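Local coordinates for protein fusolin (Unidentified entomopoxvirus, PDB 4OW5) that probably binds chitin through a copper-binding domain of the lytic polysaccharide monooxygenase family, enhances entomopoxvirus virulence, and crystallizes in vivo into viral spindles, at residues S57-M62 with R103-K108; A70-G74 with N86-N90; Y152-F158 with R205-L211. All blocks are in the same frame, centred on the assembly; numbering follows the deposited sequence.

Contact 1. Residues S57-M62 with R103-K108; sequences SAAQYM and RPFGDK
Residues S57-M62 form regular helix, with Y61 N bonded to S57 O (2.9 Å) and M62 N to A58 O (3.2 Å). R103-K108 is irregular, with cis peptides before P104 and before F105; its closest CA approach to the helix is M62 to K108, 5.0 Å. Y61, chi1 t, points at this loop, and the extended R103 side chain lies along its ring in a flat, parallel stack (guanidinium and ring centres 4.5 Å apart, planes at 2°); R103 CD makes a CH-pi contact 4.1 Å from the Y61 centroid. Arginine suits the place because its flat end stacks while its edge donates: R103 NH2 bonds to S57 OG at 3.0 Å, and R103 NH1 to S57 OG weakly at 3.5 Å. G106, at phi 67°, must lack a side chain, since a CB would clash with Y61 CE1. K108 NZ donates to F105 O (2.8 Å), to a water (2.7 Å) that also lies 2.7 Å from Y61 OH, and to the carbonyl of E68. A second water donates to A58 O (2.6 Å) and accepts from D107 N (3.0 Å), bridging the backbones. The buried D107 carboxylate is satisfied outside the segments, by T109 and a salt bridge with K44. M62 SD lies 3.6 Å from K108 O. In this helix-loop contact of the LPMO-family domain, F105 comes within about 7 Å (between side chains) of H1, which with H144 binds copper or zinc, though no metal is bound in this chain; F105 packs on strand 70-72, A58 and M62 on V41 of helix 32-47.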
# COMPACT_ATOMS: atom_id res chain seq x y z
N SER A 57 4.03 -1.23 35.83
CA SER A 57 5.23 -0.40 35.93
C SER A 57 6.19 -0.65 34.77
O SER A 57 6.78 0.29 34.23
CB SER A 57 5.95 -0.63 37.26
OG SER A 57 7.09 0.20 37.31
N ALA A 58 6.40 -1.93 34.43
CA ALA A 58 7.33 -2.31 33.36
C ALA A 58 6.85 -1.79 32.02
O ALA A 58 7.64 -1.17 31.30
CB ALA A 58 7.50 -3.83 33.32
N ALA A 59 5.57 -1.98 31.72
CA ALA A 59 4.98 -1.53 30.44
C ALA A 59 4.88 0.01 30.39
O ALA A 59 5.13 0.60 29.33
CB ALA A 59 3.61 -2.15 30.24
N GLN A 60 4.55 0.65 31.51
CA GLN A 60 4.46 2.12 31.53
C GLN A 60 5.85 2.73 31.43
O GLN A 60 5.99 3.76 30.77
CB GLN A 60 3.72 2.65 32.77
CG GLN A 60 2.26 2.31 32.71
CD GLN A 60 1.50 2.59 33.97
OE1 GLN A 60 2.04 3.02 34.97
NE2 GLN A 60 0.20 2.32 33.93
N TYR A 61 6.88 2.07 32.00
CA TYR A 61 8.27 2.53 31.91
C TYR A 61 8.72 2.56 30.45
O TYR A 61 9.42 3.48 30.02
CB TYR A 61 9.20 1.63 32.73
CG TYR A 61 10.67 1.99 32.65
CD1 TYR A 61 11.49 1.41 31.69
CD2 TYR A 61 11.27 2.76 33.64
CE1 TYR A 61 12.85 1.68 31.65
CE2 TYR A 61 12.64 3.05 33.60
CZ TYR A 61 13.43 2.47 32.63
OH TYR A 61 14.78 2.70 32.61
N MET A 62 8.31 1.56 29.68
CA MET A 62 8.65 1.51 28.24
C MET A 62 8.10 2.77 27.51
O MET A 62 8.79 3.35 26.66
CB MET A 62 8.08 0.21 27.65
CG MET A 62 8.11 0.16 26.16
SD MET A 62 7.47 -1.37 25.42
CE MET A 62 5.94 -1.49 26.19
N ARG A 103 16.89 -1.47 35.58
CA ARG A 103 16.65 -0.14 35.08
C ARG A 103 17.79 0.82 35.40
O ARG A 103 18.10 0.98 36.58
CB ARG A 103 15.42 0.42 35.75
CG ARG A 103 14.18 -0.21 35.29
CD ARG A 103 13.06 0.32 36.12
NE ARG A 103 11.79 -0.25 35.68
CZ ARG A 103 10.62 -0.02 36.26
NH1 ARG A 103 10.54 0.79 37.31
NH2 ARG A 103 9.53 -0.57 35.79
N PRO A 104 18.36 1.53 34.44
CA PRO A 104 18.14 1.43 32.98
C PRO A 104 18.66 0.07 32.44
O PRO A 104 19.46 -0.58 33.11
CB PRO A 104 18.91 2.64 32.42
CG PRO A 104 19.95 2.96 33.44
CD PRO A 104 19.44 2.49 34.77
N PHE A 105 18.17 -0.43 31.28
CA PHE A 105 17.25 0.25 30.39
C PHE A 105 15.85 -0.40 30.40
O PHE A 105 15.01 -0.05 29.58
CB PHE A 105 17.86 0.29 28.98
CG PHE A 105 19.04 1.22 28.92
CD1 PHE A 105 20.33 0.73 29.03
CD2 PHE A 105 18.86 2.59 28.89
CE1 PHE A 105 21.43 1.60 29.05
CE2 PHE A 105 19.96 3.46 28.89
CZ PHE A 105 21.23 2.95 29.01
N GLY A 106 15.58 -1.28 31.36
CA GLY A 106 14.27 -1.93 31.49
C GLY A 106 14.00 -2.86 30.33
O GLY A 106 14.93 -3.32 29.67
N ASP A 107 12.72 -3.10 30.05
CA ASP A 107 12.27 -3.92 28.93
C ASP A 107 11.42 -3.04 27.99
O ASP A 107 10.34 -2.59 28.38
CB ASP A 107 11.48 -5.14 29.40
CG ASP A 107 11.12 -6.10 28.27
OD1 ASP A 107 10.92 -5.63 27.12
OD2 ASP A 107 11.03 -7.31 28.54
N LYS A 108 11.92 -2.80 26.77
CA LYS A 108 11.20 -1.99 25.78
C LYS A 108 10.86 -2.82 24.55
O LYS A 108 10.46 -2.27 23.53
CB LYS A 108 12.01 -0.75 25.39
CG LYS A 108 12.22 0.21 26.58
CD LYS A 108 13.29 1.18 26.27
CE LYS A 108 13.51 2.22 27.34
NZ LYS A 108 14.91 2.12 27.83
O HOH W 1 10.07 -2.05 30.97
O HOH W 2 15.42 3.51 30.08

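Contact 2. Residues A70-G74 with N86-N90; sequences AALAG and NVVPN
V87 is the centre of this small contact of apolar side chains. It sits on the last turn of helix 80-87, chi1 t, and directs its two methyls at A70-G74: V87 CG1 lies 3.6 Å from A71 CB and 3.8 Å from L72 O, while V87 CG2 lies 3.9 Å from A73 CB and 3.8 Å from A73 CA. The branched valine fits between two alanines whose single methyls let the backbones draw near, the closest CA pair being A73 and V87 at 5.7 Å. A71, extended at phi/psi -145/144, points its CB at the helix end, 3.9 Å from V88 CG2. A73 leaves the strand at -90/-17, and G74 follows with positive phi, easy for glycine. V88 leaves helical geometry at -129/69, as suits a residue before proline, where the helical conformation is disfavoured. The contact is simple packing of a helix C-terminus on a short edge strand. L72 faces away, its side chain about 8 Å from that of H1, a copper or zinc ligand in this protein, though this chain binds no metal. Strand 70-72 joins strand 223-234 through the backbone pair A71 and G224, with Y226 touching both A71 and V88; H82 of helix 80-87 bonds to the carbonyl of A73.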
# COMPACT_ATOMS: atom_id res chain seq x y z
N ALA A 70 18.02 3.90 24.62
CA ALA A 70 19.47 3.97 24.56
C ALA A 70 20.17 2.70 24.92
O ALA A 70 19.64 1.83 25.62
CB ALA A 70 19.93 5.06 25.53
N ALA A 71 21.43 2.64 24.47
CA ALA A 71 22.38 1.55 24.72
C ALA A 71 23.78 2.14 24.86
O ALA A 71 24.12 3.12 24.19
CB ALA A 71 22.34 0.54 23.59
N LEU A 72 24.57 1.56 25.74
CA LEU A 72 25.93 2.04 26.02
C LEU A 72 26.91 1.23 25.22
O LEU A 72 27.01 0.03 25.42
CB LEU A 72 26.25 1.94 27.53
CG LEU A 72 25.23 2.60 28.46
CD1 LEU A 72 25.60 2.38 29.91
CD2 LEU A 72 25.06 4.09 28.14
N ALA A 73 27.64 1.88 24.33
CA ALA A 73 28.63 1.23 23.50
C ALA A 73 30.01 1.22 24.14
O ALA A 73 30.86 0.45 23.69
CB ALA A 73 28.70 1.90 22.15
N GLY A 74 30.24 2.07 25.14
CA GLY A 74 31.57 2.20 25.73
C GLY A 74 32.47 3.02 24.82
O GLY A 74 31.98 3.65 23.88
N ASN A 86 27.24 -6.45 19.66
CA ASN A 86 27.26 -6.37 21.12
C ASN A 86 26.35 -5.32 21.74
O ASN A 86 25.92 -5.50 22.88
CB ASN A 86 28.70 -6.06 21.59
CG ASN A 86 29.74 -7.05 21.14
OD1 ASN A 86 29.49 -8.26 21.10
ND2 ASN A 86 30.93 -6.57 20.78
N VAL A 87 26.13 -4.20 21.08
CA VAL A 87 25.41 -3.09 21.72
C VAL A 87 23.93 -3.17 21.38
O VAL A 87 23.10 -3.18 22.30
CB VAL A 87 26.04 -1.74 21.30
CG1 VAL A 87 25.43 -0.57 22.06
CG2 VAL A 87 27.55 -1.77 21.51
N VAL A 88 23.61 -3.24 20.09
CA VAL A 88 22.22 -3.40 19.62
C VAL A 88 22.19 -4.57 18.60
O VAL A 88 21.98 -4.37 17.40
CB VAL A 88 21.61 -2.10 19.04
CG1 VAL A 88 20.10 -2.26 18.79
CG2 VAL A 88 21.90 -0.93 19.97
N PRO A 89 22.41 -5.81 19.10
CA PRO A 89 22.41 -6.98 18.21
C PRO A 89 21.01 -7.33 17.73
O PRO A 89 20.86 -7.85 16.63
CB PRO A 89 23.02 -8.07 19.07
CG PRO A 89 22.69 -7.69 20.47
CD PRO A 89 22.78 -6.19 20.47
N ASN A 90 19.98 -7.06 18.53
CA ASN A 90 18.61 -7.37 18.15
C ASN A 90 17.68 -6.47 18.99
O ASN A 90 18.20 -5.65 19.75
CB ASN A 90 18.35 -8.86 18.31
CG ASN A 90 18.92 -9.42 19.58
OD1 ASN A 90 18.61 -8.96 20.67
ND2 ASN A 90 19.82 -10.38 19.48

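Contact 3. Residues Y152-F158 with R205-L211; sequences YITVPSF and RQTQFVL. With EDO (1,2-ethanediol), chain G.
I153 stands at the apolar centre: its CB lies 3.8 Å from L211 CD2, and its CD1 lies 3.7 Å from F209 CD2. I153 and L211 are a non-hydrogen-bonded antiparallel pair, CA to CA 4.6 Å, with side chains on the same sheet face; strands 152-154 and 209-211 run at 166°, their axes 5.0 Å apart. F158, chi1 t, packs its CE2 3.7 Å from V210 CG2. T154 N donates to V210 O (3.0 Å), but the return bond goes from V210 N to the threonine hydroxyl, T154 OG1 (3.1 Å), made possible by the p rotamer. This pairing belongs to the fibronectin type III-like beta-sandwich of the domain: strand 209-217 continues across to strand 223-234, where F209 meets F233, and strand 147-154 across to 170-176. The T154 carbonyl is left to R205, whose NH2 (2.9 Å) and NE (3.0 Å) both donate to T154 O. The guanidinium lies between P156 CD over one face and I153 CD1 over the other, and R205 NH2 also bonds to O1 of an ethanediol, probably from the crystallisation liquor, at 2.9 Å. Beyond, a type I turn V155-F158 faces T207 through water: one links P156 O (2.5 Å) to T207 OG1 (2.7 Å), another lies 2.7 Å from T207 OG1, 2.8 Å from F158 O and 2.7 Å from Q208 O. T207 also packs on T207 of the second subunit.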
# COMPACT_ATOMS: atom_id res chain seq x y z
N TYR A 152 19.18 5.34 8.80
CA TYR A 152 19.00 4.18 7.96
C TYR A 152 17.59 4.06 7.46
O TYR A 152 16.67 4.51 8.12
CB TYR A 152 19.34 2.90 8.73
CG TYR A 152 20.74 2.85 9.27
CD1 TYR A 152 21.74 2.15 8.61
CD2 TYR A 152 21.06 3.44 10.49
CE1 TYR A 152 23.03 2.08 9.11
CE2 TYR A 152 22.35 3.38 11.00
CZ TYR A 152 23.34 2.72 10.29
OH TYR A 152 24.62 2.62 10.76
N ILE A 153 17.42 3.39 6.32
CA ILE A 153 16.12 3.08 5.73
C ILE A 153 16.06 1.57 5.50
O ILE A 153 17.06 0.96 5.08
CB ILE A 153 15.79 3.88 4.43
CG1 ILE A 153 14.34 3.58 3.98
CG2 ILE A 153 16.78 3.53 3.29
CD1 ILE A 153 13.85 4.46 2.90
N THR A 154 14.90 0.99 5.77
CA THR A 154 14.73 -0.43 5.51
C THR A 154 14.84 -0.75 3.99
O THR A 154 14.49 0.06 3.14
CB THR A 154 13.43 -0.98 6.07
OG1 THR A 154 12.37 -0.09 5.75
CG2 THR A 154 13.51 -1.25 7.58
N VAL A 155 15.35 -1.93 3.71
CA VAL A 155 15.49 -2.47 2.34
C VAL A 155 14.08 -2.61 1.74
O VAL A 155 13.13 -2.80 2.49
CB VAL A 155 16.27 -3.81 2.26
CG1 VAL A 155 17.72 -3.65 2.73
CG2 VAL A 155 15.57 -4.94 3.01
N PRO A 156 13.94 -2.61 0.40
CA PRO A 156 12.58 -2.73 -0.17
C PRO A 156 11.79 -3.99 0.19
O PRO A 156 10.58 -3.92 0.24
CB PRO A 156 12.82 -2.64 -1.68
CG PRO A 156 14.17 -1.99 -1.82
CD PRO A 156 14.96 -2.40 -0.64
N SER A 157 12.44 -5.11 0.51
CA SER A 157 11.69 -6.33 0.86
C SER A 157 11.15 -6.34 2.31
O SER A 157 10.51 -7.32 2.70
CB SER A 157 12.55 -7.56 0.65
OG SER A 157 13.56 -7.66 1.64
N PHE A 158 11.45 -5.31 3.13
CA PHE A 158 10.98 -5.25 4.51
C PHE A 158 9.46 -5.16 4.55
O PHE A 158 8.84 -4.35 3.86
CB PHE A 158 11.60 -4.04 5.24
CG PHE A 158 11.07 -3.77 6.63
CD1 PHE A 158 11.47 -4.53 7.71
CD2 PHE A 158 10.09 -2.80 6.83
CE1 PHE A 158 10.92 -4.34 8.97
CE2 PHE A 158 9.57 -2.57 8.10
CZ PHE A 158 9.98 -3.36 9.16
N ARG A 205 9.71 4.46 -1.69
CA ARG A 205 9.33 3.09 -1.40
C ARG A 205 7.90 2.99 -1.83
O ARG A 205 7.14 3.96 -1.69
CB ARG A 205 9.49 2.80 0.10
CG ARG A 205 10.94 2.67 0.57
CD ARG A 205 11.46 1.29 0.37
NE ARG A 205 12.85 1.13 0.83
CZ ARG A 205 13.92 1.48 0.13
NH1 ARG A 205 13.80 2.03 -1.07
NH2 ARG A 205 15.13 1.28 0.63
N GLN A 206 7.49 1.82 -2.32
CA GLN A 206 6.11 1.56 -2.69
C GLN A 206 5.36 0.89 -1.54
O GLN A 206 4.20 0.58 -1.70
CB GLN A 206 6.09 0.67 -3.95
CG GLN A 206 6.96 1.23 -5.10
CD GLN A 206 6.64 2.67 -5.44
OE1 GLN A 206 5.47 3.07 -5.52
NE2 GLN A 206 7.65 3.49 -5.70
N THR A 207 5.99 0.68 -0.40
CA THR A 207 5.41 0.04 0.78
C THR A 207 5.75 0.82 2.03
O THR A 207 6.69 1.63 2.03
CB THR A 207 5.98 -1.38 0.89
OG1 THR A 207 7.40 -1.27 0.92
CG2 THR A 207 5.56 -2.29 -0.24
N GLN A 208 5.06 0.51 3.11
CA GLN A 208 5.35 1.11 4.40
C GLN A 208 6.75 0.67 4.83
O GLN A 208 7.12 -0.49 4.63
CB GLN A 208 4.28 0.73 5.42
CG GLN A 208 4.56 1.32 6.75
CD GLN A 208 3.42 1.26 7.71
OE1 GLN A 208 2.25 1.14 7.34
NE2 GLN A 208 3.75 1.28 8.97
N PHE A 209 7.55 1.61 5.28
CA PHE A 209 8.94 1.36 5.64
C PHE A 209 9.29 1.96 6.98
O PHE A 209 8.48 2.65 7.61
CB PHE A 209 9.87 1.90 4.53
CG PHE A 209 9.80 3.38 4.29
CD1 PHE A 209 8.82 3.93 3.48
CD2 PHE A 209 10.74 4.23 4.86
CE1 PHE A 209 8.81 5.28 3.19
CE2 PHE A 209 10.69 5.60 4.64
CZ PHE A 209 9.76 6.12 3.77
N VAL A 210 10.50 1.68 7.42
CA VAL A 210 11.04 2.15 8.69
C VAL A 210 12.30 2.94 8.42
O VAL A 210 13.13 2.56 7.57
CB VAL A 210 11.29 0.95 9.70
CG1 VAL A 210 12.22 1.36 10.86
CG2 VAL A 210 9.99 0.40 10.23
N LEU A 211 12.42 4.06 9.12
CA LEU A 211 13.62 4.88 9.19
C LEU A 211 14.20 4.62 10.57
O LEU A 211 13.43 4.57 11.53
CB LEU A 211 13.34 6.37 8.95
CG LEU A 211 12.86 6.69 7.53
CD1 LEU A 211 12.40 8.10 7.38
CD2 LEU A 211 13.93 6.41 6.52
C1 EDO G . 17.08 1.26 -2.28
O1 EDO G . 17.16 2.21 -1.23
C2 EDO G . 16.47 1.92 -3.53
O2 EDO G . 15.57 1.01 -4.16
O HOH W 3 11.55 -0.80 3.12
O HOH W 4 9.34 -2.00 -0.81
O HOH W 5 8.95 -1.67 3.09

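In the fold
From the N terminus, helix 52-64 supplies the first half of contact 1, whose partner follows only at 103-108, so 40 intervening residues form one large loop. Contact 2 is nested inside it, where 70-74 meets 86-90 and closes a smaller loop holding most of helix 80-87. The two meet through F105, whose CG is 3.4 Å from A70 O and whose CE1 is 4.0 Å from L72 CG, so the helical region is joined to the sheet edge near H1. Contact 3 comes later in series, closing the excursion from 158 to 205 between two sandwich strands. It lies apart, about 10 Å from contact 2 at the nearest atoms, yet both reach the sheet containing strand 223-234.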